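Local coordinates for (2Z,6E)-hedycaryol synthase (PDB 4MC3), which converts (2E,6E)-farnesyl diphosphate and water into (2Z,6E)-hedycaryol and diphosphate by a magnesium-dependent 1,11-cyclization, at residues L132-T137 with P193-G198; G106-L111 with H145-L150. All coordinates share one frame; numbering follows the deposited sequence.

Interaction 1: residues L132-T137 with P193-G198; sequences LGRPAT and PIFLPG
P135 and F195 meet in a proline-aromatic CH-pi contact at the surface of the helical bundle, where the turn leading into helix 136-160 lies beside the loop between helices 181-188 and 198-201. The pyrrolidine ring sits over one face of the phenyl ring. Its CD carbon, bonded to the amide nitrogen and so a good CH donor, stands 3.7 Å from the centroid of the F195 ring and only 6° off the ring normal. P135 CG lies further back, 3.7 Å from F195 CG, so the proline edge runs from the middle of the ring to its root. With CG of F195 anti to the carbonyl carbon (chi1 -72°), the ring is laid against the P135 pyrrolidine. At the far end of the phenyl, R134 CG approaches F195 CZ obliquely at 3.7 Å. Here the methylene touches, while the guanidinium group, its plane 66° from that of the ring, bonds through NH1 to the carbonyl of T130. Further along, T137 CG2 comes within 4.2 Å of G198 CA, at the start of the next helix. W138 adds an edge-to-face ring contact to F195. No hydrogen bond joins the two segments, and the contact lies away from the active site. P135 and P197 hold the N-cap positions of helices 136-160 and 198-201, so the contact joins two helix-entry loops at the surface of the all-helical class I terpene synthase fold.

Interaction 2: residues G106-L111 with H145-L150; sequences GTLHGL and HFEAFL
L108 and H109 reach E147 and F146 of helix 136-160 from a Schellman motif that ends helix 95-107. The motif begins at G106, whose carbonyl oxygen accepts from both H109 N and L111 N, the two donors arriving from opposite faces of its plane. T107 starts a type I turn, its carbonyl taken by G110 N. L108 follows, buried, and its CD1 methyl does the touching: it lies 3.8 Å from E147 CG, where the two chains slide past each other in opposite directions, and 4.0 Å from F146 CD2, at the edge of the phenyl ring and near its plane. F146 also packs edge-to-face with W74 and W183, while F149, one turn further on, touches the bound nerolidol and is important for stabilising the cation at C-11. H109 comes next, its CG anti to the carbonyl carbon (chi1 -60°), which brings the far end of the imidazole up to E147. There H109 NE2 donates to E147 OE2 at 2.7 Å, with an angle of 143° at the hydrogen. G110, with positive phi, is the C-prime residue that lets the chain turn back. An alanine in place of E147 would probably leave H109 NE2 without its carboxylate acceptor, the imidazole freer to turn, and the L108 methyl without its neighbouring methylene. E147 OE2 lies close to the imidazole plane but is met on its syn side, 34° out of the carboxylate plane.

Followed from the N terminus, the chain shows how one long helix can organise contacts between distant segments. The first segment it meets is 106-111, at the end of helix 95-107, which opens interaction 2. Helix 118-131 follows, then the turn at 132-137, which opens interaction 1 before interaction 2 has closed. Interaction 2 closes at 145-150, near the middle of helix 136-160, whereas interaction 1 closes only at 193-198, beyond helices 168-178 and 181-188. The two loops therefore cross. Helix 136-160 is common to both: its beginning is tied to the surface loop before helix 198-201, its middle to the end of helix 95-107. The centres of the two interactions lie about 19 Å apart, and no atoms of one touch the other.

Interaction 1: residues L132-T137 with P193-G198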
loop_
_atom_site.group_PDB
_atom_site.type_symbol
_atom_site.label_atom_id
_atom_site.label_comp_id
_atom_site.label_asym_id
_atom_site.label_seq_id
_atom_site.Cartn_x
_atom_site.Cartn_y
_atom_site.Cartn_z
ATOM N N LEU A 132 -3.351 17.061 10.889
ATOM C CA LEU A 132 -4.116 18.023 11.666
ATOM C C LEU A 132 -5.377 17.434 12.246
ATOM O O LEU A 132 -6.248 16.946 11.531
ATOM C CB LEU A 132 -4.503 19.227 10.791
ATOM C CG LEU A 132 -5.351 20.326 11.434
ATOM C CD1 LEU A 132 -4.420 21.032 12.370
ATOM C CD2 LEU A 132 -5.908 21.292 10.374
ATOM N N GLY A 133 -5.446 17.465 13.578
ATOM C CA GLY A 133 -6.571 16.863 14.218
ATOM C C GLY A 133 -6.689 15.362 14.260
ATOM O O GLY A 133 -7.747 14.832 14.672
ATOM N N ARG A 134 -5.621 14.665 13.848
ATOM C CA ARG A 134 -5.543 13.223 13.866
ATOM C C ARG A 134 -4.652 12.795 15.051
ATOM O O ARG A 134 -3.676 13.412 15.369
ATOM C CB ARG A 134 -4.958 12.681 12.553
ATOM C CG ARG A 134 -6.002 12.339 11.465
ATOM C CD ARG A 134 -6.681 13.590 10.976
ATOM N NE ARG A 134 -7.822 13.414 10.059
ATOM C CZ ARG A 134 -7.910 13.964 8.865
ATOM N NH1 ARG A 134 -6.934 14.723 8.396
ATOM N NH2 ARG A 134 -9.006 13.811 8.150
ATOM N N PRO A 135 -5.015 11.691 15.718
ATOM C CA PRO A 135 -4.320 11.312 16.935
ATOM C C PRO A 135 -2.842 10.962 16.704
ATOM O O PRO A 135 -2.458 10.350 15.682
ATOM C CB PRO A 135 -5.133 10.114 17.446
ATOM C CG PRO A 135 -5.872 9.590 16.262
ATOM C CD PRO A 135 -6.096 10.756 15.351
ATOM N N ALA A 136 -2.012 11.318 17.674
ATOM C CA ALA A 136 -0.565 11.130 17.574
ATOM C C ALA A 136 -0.174 9.640 17.278
ATOM O O ALA A 136 0.763 9.387 16.537
ATOM C CB ALA A 136 0.109 11.624 18.851
ATOM N N THR A 137 -0.840 8.663 17.897
ATOM C CA THR A 137 -0.457 7.263 17.700
ATOM C C THR A 137 -0.663 6.895 16.234
ATOM O O THR A 137 0.163 6.182 15.618
ATOM C CB THR A 137 -1.216 6.315 18.655
ATOM O OG1 THR A 137 -0.915 6.681 20.054
ATOM C CG2 THR A 137 -0.832 4.875 18.513
ATOM N N PRO A 193 -15.749 5.100 12.360
ATOM C CA PRO A 193 -16.381 5.871 13.441
ATOM C C PRO A 193 -15.377 6.332 14.479
ATOM O O PRO A 193 -15.555 7.388 15.049
ATOM C CB PRO A 193 -17.376 4.869 14.047
ATOM C CG PRO A 193 -17.682 3.942 12.914
ATOM C CD PRO A 193 -16.353 3.774 12.200
ATOM N N ILE A 194 -14.284 5.596 14.642
ATOM C CA ILE A 194 -13.216 6.054 15.485
ATOM C C ILE A 194 -11.940 5.425 14.963
ATOM O O ILE A 194 -11.976 4.389 14.259
ATOM C CB ILE A 194 -13.415 5.666 16.951
ATOM C CG1 ILE A 194 -13.497 4.141 17.066
ATOM C CG2 ILE A 194 -14.592 6.487 17.530
ATOM C CD1 ILE A 194 -13.624 3.722 18.499
ATOM N N PHE A 195 -10.819 6.040 15.309
ATOM C CA PHE A 195 -9.527 5.429 15.021
ATOM C C PHE A 195 -9.351 4.131 15.809
ATOM O O PHE A 195 -9.863 3.986 16.946
ATOM C CB PHE A 195 -8.372 6.430 15.279
ATOM C CG PHE A 195 -8.279 7.511 14.285
ATOM C CD1 PHE A 195 -7.340 7.458 13.295
ATOM C CD2 PHE A 195 -9.187 8.584 14.282
ATOM C CE1 PHE A 195 -7.287 8.417 12.316
ATOM C CE2 PHE A 195 -9.106 9.553 13.325
ATOM C CZ PHE A 195 -8.185 9.468 12.326
ATOM N N LEU A 196 -8.568 3.194 15.279
ATOM C CA LEU A 196 -8.230 1.984 16.003
ATOM C C LEU A 196 -7.463 2.332 17.287
ATOM O O LEU A 196 -6.574 3.159 17.280
ATOM C CB LEU A 196 -7.386 1.035 15.169
ATOM C CG LEU A 196 -7.900 0.536 13.800
ATOM C CD1 LEU A 196 -6.861 -0.298 13.110
ATOM C CD2 LEU A 196 -9.208 -0.219 13.983
ATOM N N PRO A 197 -7.790 1.666 18.371
ATOM C CA PRO A 197 -6.894 1.815 19.521
ATOM C C PRO A 197 -5.496 1.282 19.166
ATOM O O PRO A 197 -5.379 0.286 18.430
ATOM C CB PRO A 197 -7.524 0.911 20.572
ATOM C CG PRO A 197 -8.966 0.756 20.170
ATOM C CD PRO A 197 -8.963 0.829 18.651
ATOM N N GLY A 198 -4.452 1.905 19.705
ATOM C CA GLY A 198 -3.082 1.403 19.472
ATOM C C GLY A 198 -2.873 -0.076 19.768
ATOM O O GLY A 198 -2.122 -0.746 19.060
#

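Interaction 2: residues G106-L111 with H145-L150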
loop_
_atom_site.group_PDB
_atom_site.type_symbol
_atom_site.label_atom_id
_atom_site.label_comp_id
_atom_site.label_asym_id
_atom_site.label_seq_id
_atom_site.Cartn_x
_atom_site.Cartn_y
_atom_site.Cartn_z
ATOM N N GLY A 106 12.438 13.927 5.352
ATOM C CA GLY A 106 12.633 15.106 6.160
ATOM C C GLY A 106 11.371 15.929 6.283
ATOM O O GLY A 106 11.085 16.459 7.386
ATOM N N THR A 107 10.617 16.030 5.178
ATOM C CA THR A 107 9.391 16.845 5.170
ATOM C C THR A 107 8.391 16.362 6.203
ATOM O O THR A 107 7.582 17.157 6.719
ATOM C CB THR A 107 8.713 17.038 3.779
ATOM O OG1 THR A 107 8.021 15.843 3.381
ATOM C CG2 THR A 107 9.695 17.451 2.707
ATOM N N LEU A 108 8.445 15.090 6.538
ATOM C CA LEU A 108 7.484 14.474 7.480
ATOM C C LEU A 108 7.780 14.850 8.918
ATOM O O LEU A 108 6.988 14.563 9.815
ATOM C CB LEU A 108 7.442 12.976 7.343
ATOM C CG LEU A 108 7.200 12.566 5.899
ATOM C CD1 LEU A 108 7.331 11.066 5.878
ATOM C CD2 LEU A 108 5.799 13.086 5.505
ATOM N N HIS A 109 8.910 15.517 9.108
ATOM C CA HIS A 109 9.353 15.974 10.405
ATOM C C HIS A 109 9.524 17.474 10.463
ATOM O O HIS A 109 10.087 17.983 11.402
ATOM C CB HIS A 109 10.636 15.211 10.734
ATOM C CG HIS A 109 10.416 13.739 10.787
ATOM N ND1 HIS A 109 9.764 13.125 11.836
ATOM C CD2 HIS A 109 10.648 12.768 9.870
ATOM C CE1 HIS A 109 9.656 11.831 11.592
ATOM N NE2 HIS A 109 10.185 11.586 10.401
ATOM N N GLY A 110 9.003 18.186 9.464
ATOM C CA GLY A 110 9.083 19.647 9.423
ATOM C C GLY A 110 10.446 20.179 9.022
ATOM O O GLY A 110 10.722 21.367 9.175
ATOM N N LEU A 111 11.302 19.308 8.504
ATOM C CA LEU A 111 12.651 19.711 8.100
ATOM C C LEU A 111 12.651 20.253 6.669
ATOM O O LEU A 111 11.767 19.942 5.858
ATOM C CB LEU A 111 13.612 18.526 8.208
ATOM C CG LEU A 111 14.321 18.223 9.534
ATOM C CD1 LEU A 111 13.486 18.539 10.762
ATOM C CD2 LEU A 111 14.757 16.765 9.539
ATOM N N HIS A 145 5.096 3.774 8.403
ATOM C CA HIS A 145 4.775 3.006 7.189
ATOM C C HIS A 145 5.169 3.746 5.898
ATOM O O HIS A 145 5.612 3.103 4.925
ATOM C CB HIS A 145 3.307 2.687 7.215
ATOM C CG HIS A 145 2.903 1.676 8.238
ATOM N ND1 HIS A 145 1.623 1.642 8.753
ATOM C CD2 HIS A 145 3.550 0.601 8.757
ATOM C CE1 HIS A 145 1.520 0.642 9.600
ATOM N NE2 HIS A 145 2.678 -0.001 9.626
ATOM N N PHE A 146 4.926 5.062 5.833
ATOM C CA PHE A 146 5.267 5.864 4.674
ATOM C C PHE A 146 6.776 5.962 4.483
ATOM O O PHE A 146 7.300 5.868 3.357
ATOM C CB PHE A 146 4.539 7.185 4.706
ATOM C CG PHE A 146 4.561 7.890 3.362
ATOM C CD1 PHE A 146 3.669 7.472 2.390
ATOM C CD2 PHE A 146 5.466 8.926 3.035
ATOM C CE1 PHE A 146 3.686 8.062 1.140
ATOM C CE2 PHE A 146 5.465 9.477 1.766
ATOM C CZ PHE A 146 4.561 9.066 0.851
ATOM N N GLU A 147 7.488 6.185 5.587
ATOM C CA GLU A 147 8.945 6.219 5.546
ATOM C C GLU A 147 9.511 4.881 5.132
ATOM O O GLU A 147 10.466 4.863 4.356
ATOM C CB GLU A 147 9.586 6.669 6.879
ATOM C CG GLU A 147 9.365 8.147 7.148
ATOM C CD GLU A 147 10.067 8.682 8.363
ATOM O OE1 GLU A 147 10.217 7.982 9.343
ATOM O OE2 GLU A 147 10.453 9.835 8.299
ATOM N N ALA A 148 8.939 3.784 5.619
ATOM C CA ALA A 148 9.382 2.425 5.223
ATOM C C ALA A 148 9.212 2.287 3.676
ATOM O O ALA A 148 10.070 1.779 2.993
ATOM C CB ALA A 148 8.646 1.332 5.946
ATOM N N PHE A 149 8.062 2.701 3.155
ATOM C CA PHE A 149 7.772 2.710 1.695
ATOM C C PHE A 149 8.858 3.507 0.977
ATOM O O PHE A 149 9.448 3.022 0.026
ATOM C CB PHE A 149 6.361 3.283 1.474
ATOM C CG PHE A 149 6.074 3.671 0.088
ATOM C CD1 PHE A 149 5.687 2.732 -0.877
ATOM C CD2 PHE A 149 6.097 5.015 -0.258
ATOM C CE1 PHE A 149 5.433 3.140 -2.178
ATOM C CE2 PHE A 149 5.854 5.408 -1.510
ATOM C CZ PHE A 149 5.546 4.506 -2.487
ATOM N N LEU A 150 9.153 4.728 1.428
ATOM C CA LEU A 150 10.118 5.595 0.729
ATOM C C LEU A 150 11.529 4.942 0.752
ATOM O O LEU A 150 12.224 4.929 -0.245
ATOM C CB LEU A 150 10.172 6.956 1.392
ATOM C CG LEU A 150 8.942 7.848 1.148
ATOM C CD1 LEU A 150 9.144 9.120 1.932
ATOM C CD2 LEU A 150 8.708 8.121 -0.290
#